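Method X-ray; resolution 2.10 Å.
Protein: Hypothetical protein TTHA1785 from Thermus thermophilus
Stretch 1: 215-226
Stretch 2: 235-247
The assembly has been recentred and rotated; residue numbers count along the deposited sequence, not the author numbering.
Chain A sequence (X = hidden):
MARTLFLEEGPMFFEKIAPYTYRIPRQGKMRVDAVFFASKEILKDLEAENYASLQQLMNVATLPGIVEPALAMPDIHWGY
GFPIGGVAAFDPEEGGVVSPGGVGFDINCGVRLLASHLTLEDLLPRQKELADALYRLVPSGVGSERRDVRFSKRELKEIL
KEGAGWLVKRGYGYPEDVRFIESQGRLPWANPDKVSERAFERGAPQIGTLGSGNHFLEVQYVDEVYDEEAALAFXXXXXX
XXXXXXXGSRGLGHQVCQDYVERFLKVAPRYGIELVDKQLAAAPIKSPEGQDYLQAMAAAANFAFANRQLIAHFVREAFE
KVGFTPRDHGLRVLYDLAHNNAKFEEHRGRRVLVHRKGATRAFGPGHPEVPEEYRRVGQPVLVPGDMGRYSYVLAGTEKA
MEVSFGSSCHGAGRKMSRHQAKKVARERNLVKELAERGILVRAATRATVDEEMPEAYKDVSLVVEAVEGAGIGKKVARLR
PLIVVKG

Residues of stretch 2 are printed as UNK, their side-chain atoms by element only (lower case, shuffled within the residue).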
# COMPACT_ATOMS: atom_id res chain seq x y z
N HIS A 215 2.95 -5.83 10.69
CA HIS A 215 4.11 -5.32 9.96
C HIS A 215 5.26 -6.31 10.11
O HIS A 215 5.45 -6.90 11.17
CB HIS A 215 4.52 -3.94 10.48
CG HIS A 215 3.48 -2.88 10.28
ND1 HIS A 215 2.89 -2.64 9.06
CD2 HIS A 215 2.92 -2.01 11.15
CE1 HIS A 215 2.01 -1.66 9.18
NE2 HIS A 215 2.00 -1.26 10.44
N PHE A 216 6.03 -6.48 9.04
CA PHE A 216 7.13 -7.43 9.07
C PHE A 216 8.00 -7.26 7.84
O PHE A 216 7.76 -6.43 6.97
CB PHE A 216 6.57 -8.85 9.07
CG PHE A 216 5.69 -9.14 7.89
CD1 PHE A 216 6.22 -9.61 6.70
CD2 PHE A 216 4.33 -8.82 7.94
CE1 PHE A 216 5.42 -9.77 5.57
CE2 PHE A 216 3.53 -8.98 6.81
CZ PHE A 216 4.07 -9.45 5.63
N LEU A 217 9.03 -8.09 7.80
CA LEU A 217 9.95 -8.10 6.70
C LEU A 217 10.19 -9.59 6.47
O LEU A 217 10.29 -10.34 7.43
CB LEU A 217 11.22 -7.38 7.14
CG LEU A 217 12.59 -7.59 6.50
CD1 LEU A 217 13.50 -6.44 6.94
CD2 LEU A 217 13.17 -8.93 6.92
N GLU A 218 10.22 -10.03 5.22
CA GLU A 218 10.51 -11.43 4.99
C GLU A 218 11.39 -11.70 3.79
O GLU A 218 11.31 -11.01 2.76
CB GLU A 218 9.24 -12.31 4.95
CG GLU A 218 8.10 -11.89 4.06
CD GLU A 218 6.94 -12.89 4.08
OE1 GLU A 218 6.50 -13.31 5.18
OE2 GLU A 218 6.47 -13.26 3.00
N VAL A 219 12.31 -12.65 3.98
CA VAL A 219 13.21 -13.08 2.92
C VAL A 219 12.43 -14.24 2.30
O VAL A 219 11.97 -15.13 3.02
CB VAL A 219 14.53 -13.62 3.48
CG1 VAL A 219 15.47 -13.98 2.32
CG2 VAL A 219 15.16 -12.59 4.40
N GLN A 220 12.27 -14.21 0.99
CA GLN A 220 11.48 -15.23 0.30
C GLN A 220 12.20 -15.66 -0.98
O GLN A 220 13.29 -15.18 -1.32
CB GLN A 220 10.12 -14.63 -0.11
CG GLN A 220 9.59 -13.49 0.76
CD GLN A 220 8.70 -12.49 0.00
OE1 GLN A 220 9.16 -11.77 -0.90
NE2 GLN A 220 7.42 -12.44 0.37
N TYR A 221 11.57 -16.58 -1.69
CA TYR A 221 12.10 -17.00 -2.97
C TYR A 221 10.92 -17.10 -3.93
O TYR A 221 9.79 -17.35 -3.51
CB TYR A 221 12.88 -18.33 -2.88
CG TYR A 221 12.07 -19.56 -2.52
CD1 TYR A 221 11.87 -19.94 -1.19
CD2 TYR A 221 11.53 -20.37 -3.52
CE1 TYR A 221 11.16 -21.08 -0.86
CE2 TYR A 221 10.82 -21.51 -3.21
CZ TYR A 221 10.63 -21.87 -1.88
OH TYR A 221 9.92 -23.00 -1.58
N VAL A 222 11.17 -16.84 -5.20
CA VAL A 222 10.11 -16.91 -6.20
C VAL A 222 9.87 -18.40 -6.44
O VAL A 222 10.80 -19.11 -6.84
CB VAL A 222 10.58 -16.23 -7.51
CG1 VAL A 222 9.51 -16.36 -8.58
CG2 VAL A 222 10.90 -14.76 -7.25
N ASP A 223 8.67 -18.91 -6.18
CA ASP A 223 8.45 -20.33 -6.42
C ASP A 223 7.61 -20.62 -7.66
O ASP A 223 7.46 -21.77 -8.07
CB ASP A 223 7.87 -21.04 -5.18
CG ASP A 223 6.36 -20.96 -5.11
OD1 ASP A 223 5.77 -21.77 -4.35
OD2 ASP A 223 5.76 -20.11 -5.78
N GLU A 224 7.08 -19.57 -8.28
CA GLU A 224 6.28 -19.75 -9.48
C GLU A 224 6.26 -18.49 -10.33
O GLU A 224 6.17 -17.37 -9.81
CB GLU A 224 4.86 -20.16 -9.09
CG GLU A 224 4.12 -20.97 -10.15
CD GLU A 224 3.14 -21.96 -9.54
OE1 GLU A 224 2.07 -21.52 -9.05
OE2 GLU A 224 3.44 -23.18 -9.54
N VAL A 225 6.37 -18.66 -11.65
CA VAL A 225 6.33 -17.54 -12.57
C VAL A 225 5.16 -17.77 -13.52
O VAL A 225 5.10 -18.81 -14.18
CB VAL A 225 7.64 -17.41 -13.36
CG1 VAL A 225 7.47 -16.39 -14.48
CG2 VAL A 225 8.78 -16.99 -12.42
N TYR A 226 4.25 -16.80 -13.58
CA TYR A 226 3.05 -16.90 -14.42
C TYR A 226 3.12 -16.15 -15.74
O TYR A 226 2.54 -16.57 -16.73
CB TYR A 226 1.83 -16.40 -13.65
CG TYR A 226 1.66 -17.06 -12.31
CD1 TYR A 226 1.91 -16.36 -11.13
CD2 TYR A 226 1.28 -18.40 -12.22
CE1 TYR A 226 1.79 -16.97 -9.89
CE2 TYR A 226 1.16 -19.02 -10.99
CZ TYR A 226 1.42 -18.30 -9.83
OH TYR A 226 1.31 -18.91 -8.60
N UNK A 235 12.51 -8.31 -13.76
CA UNK A 235 13.73 -8.91 -13.25
C UNK A 235 13.47 -10.02 -12.24
O UNK A 235 14.20 -10.15 -11.25
N UNK A 236 12.42 -10.80 -12.47
CA UNK A 236 12.07 -11.91 -11.58
C UNK A 236 12.34 -13.26 -12.26
O UNK A 236 12.17 -13.40 -13.46
c UNK A 236 8.61 -10.76 -10.08
c UNK A 236 10.14 -10.81 -10.17
c UNK A 236 10.76 -11.20 -8.81
c UNK A 236 10.59 -11.83 -11.22
N UNK A 237 12.78 -14.24 -11.48
CA UNK A 237 13.01 -15.60 -11.99
C UNK A 237 12.80 -16.61 -10.87
O UNK A 237 13.01 -16.31 -9.70
c UNK A 237 17.20 -16.52 -10.16
c UNK A 237 16.10 -16.67 -11.01
c UNK A 237 15.56 -15.57 -11.67
c UNK A 237 17.23 -14.16 -10.63
c UNK A 237 17.76 -15.27 -9.97
c UNK A 237 14.41 -15.75 -12.63
c UNK A 237 16.13 -14.32 -11.48
N UNK A 238 12.37 -17.81 -11.23
CA UNK A 238 12.09 -18.85 -10.24
C UNK A 238 13.35 -19.21 -9.47
O UNK A 238 14.44 -19.31 -10.04
c UNK A 238 10.01 -23.47 -9.92
c UNK A 238 11.50 -20.08 -10.95
c UNK A 238 11.09 -21.21 -10.01
n UNK A 238 9.15 -24.42 -10.67
c UNK A 238 10.27 -22.24 -10.76
N UNK A 239 13.20 -19.38 -8.16
CA UNK A 239 14.34 -19.70 -7.33
C UNK A 239 15.04 -18.45 -6.84
O UNK A 239 15.89 -18.50 -5.95
N UNK A 240 14.68 -17.31 -7.40
CA UNK A 240 15.30 -16.05 -7.00
C UNK A 240 14.91 -15.61 -5.58
O UNK A 240 13.75 -15.73 -5.16
n UNK A 240 15.43 -11.42 -8.70
c UNK A 240 15.41 -13.58 -7.63
c UNK A 240 14.94 -14.97 -8.01
o UNK A 240 13.66 -12.77 -9.00
c UNK A 240 14.76 -12.55 -8.51
N UNK A 241 15.89 -15.09 -4.84
CA UNK A 241 15.68 -14.62 -3.47
C UNK A 241 15.13 -13.18 -3.46
O UNK A 241 15.66 -12.30 -4.15
c UNK A 241 17.45 -16.09 -2.42
c UNK A 241 17.01 -14.66 -2.65
c UNK A 241 16.83 -13.97 -1.31
N UNK A 242 14.07 -12.93 -2.70
CA UNK A 242 13.52 -11.58 -2.60
C UNK A 242 13.30 -11.24 -1.12
O UNK A 242 13.34 -12.12 -0.25
c UNK A 242 12.16 -11.42 -3.35
o UNK A 242 11.17 -12.26 -2.74
c UNK A 242 12.30 -11.82 -4.82
N UNK A 243 13.10 -9.96 -0.85
CA UNK A 243 12.85 -9.50 0.49
C UNK A 243 11.66 -8.53 0.42
O UNK A 243 11.70 -7.53 -0.29
c UNK A 243 13.81 -8.33 2.51
c UNK A 243 15.31 -9.72 1.01
c UNK A 243 14.09 -8.78 1.07
N UNK A 244 10.60 -8.84 1.16
CA UNK A 244 9.41 -8.01 1.16
C UNK A 244 9.29 -7.28 2.50
O UNK A 244 9.28 -7.91 3.56
c UNK A 244 5.89 -8.95 -0.25
c UNK A 244 6.83 -8.13 0.67
c UNK A 244 8.16 -8.87 0.89
c UNK A 244 6.17 -7.87 2.02
N UNK A 245 9.20 -5.95 2.43
CA UNK A 245 9.10 -5.08 3.61
C UNK A 245 7.68 -4.50 3.68
O UNK A 245 7.23 -3.82 2.76
c UNK A 245 12.57 -3.44 2.88
c UNK A 245 10.11 -3.92 3.51
c UNK A 245 9.97 -3.00 4.72
c UNK A 245 11.53 -4.47 3.40
N UNK A 246 7.00 -4.76 4.79
CA UNK A 246 5.64 -4.32 5.00
C UNK A 246 5.58 -3.45 6.25
O UNK A 246 5.75 -3.95 7.37
n UNK A 246 1.10 -5.18 4.78
n UNK A 246 2.72 -4.05 5.61
c UNK A 246 4.73 -5.53 5.21
c UNK A 246 2.23 -5.92 4.59
c UNK A 246 1.41 -4.05 5.40
c UNK A 246 3.27 -5.21 5.11
N UNK A 247 5.38 -2.15 6.05
CA UNK A 247 5.28 -1.21 7.14
C UNK A 247 4.84 0.16 6.62
O UNK A 247 4.78 0.39 5.39
c UNK A 247 6.62 -1.08 7.91
o UNK A 247 6.42 -0.26 9.06
c UNK A 247 7.71 -0.46 7.02

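Position 235 has no side-chain atoms and touches nothing on stretch 1; its positive phi, just past a helix end in a Schellman motif, favours glycine: Gly-235. Position 236 carries four carbons, forked at the second, with one tip 3.9 Å from Val-222 CG2. That is Leu-236, and the tip is CD2. Position 237 has one carbon and then a six-carbon ring; its CA-to-CB bond points away from stretch 1: Phe-237, whose backbone O lies 3.3 Å from Val-222 CB.

At 238 four carbons run in a row to a nitrogen, all-trans and exposed, the last carbon 3.6 Å from Asp-223 O. This is Lys-238. Position 239 lacks side-chain atoms, and a CB at phi 89° would jam against the preceding carbonyl, so it is Gly-239; its N donates to Val-222 O at 2.8 Å. Position 240 shows three carbons, the third bearing one oxygen and one nitrogen, so a carboxamide one carbon longer than asparagine's. The oxygen lies 3.8 Å from Val-222 CG2 and accepts from the N of Phe-237, and the nitrogen donates to the O of Gly-235, which orients the amide of Gln-240.

Position 241 has one carbon carrying two more, one of them 3.9 Å from Val-219 CG1: Val-241. Position 242 has one carbon carrying an oxygen and a carbon; the oxygen, 2.8 Å from Gln-220 OE1, must donate to that carbonyl, giving Thr-242. Position 243 repeats the three-carbon fork, with a tip 4.2 Å from Leu-217 CG: Val-243.

Position 244 has four carbons forked at the second, one tip 4.1 Å from Phe-216 CE1: Leu-244. Position 245 also has four, but forks at the first carbon with one arm two carbons long, and a side-chain carbon lies 4.5 Å from Leu-217 CD1: Ile-245. Position 246 has one carbon and then a five-membered ring of three carbons and two nitrogens; its CB sits over the Phe-216 ring, 4.1 Å from the centroid: His-246. Position 247 has one carbon bearing an oxygen and a carbon, the oxygen over a face of the His-215 ring: Thr-247.

The contact is an antiparallel pairing. Phe-216, Glu-218 and Gln-220 each exchange two backbone hydrogen bonds with His-246, Leu-244 and Thr-242, while CA-H...O contacts supplement the ladder. Alternation sorts the chemistry: Leu-217 and Val-219 meet Val-241, Val-243 and Ile-245 on one face, whereas the other mixes aromatic packing with the Gln-220 to Thr-242 bond. Beyond the ladder, the type II turn from Phe-237 to Gln-240 closes against Val-222, whose O accepts from Gly-239 N and whose N donates to Gln-240 O at 2.8 Å.

Stretch 2 235-247: GLFKGQVTVLIHT
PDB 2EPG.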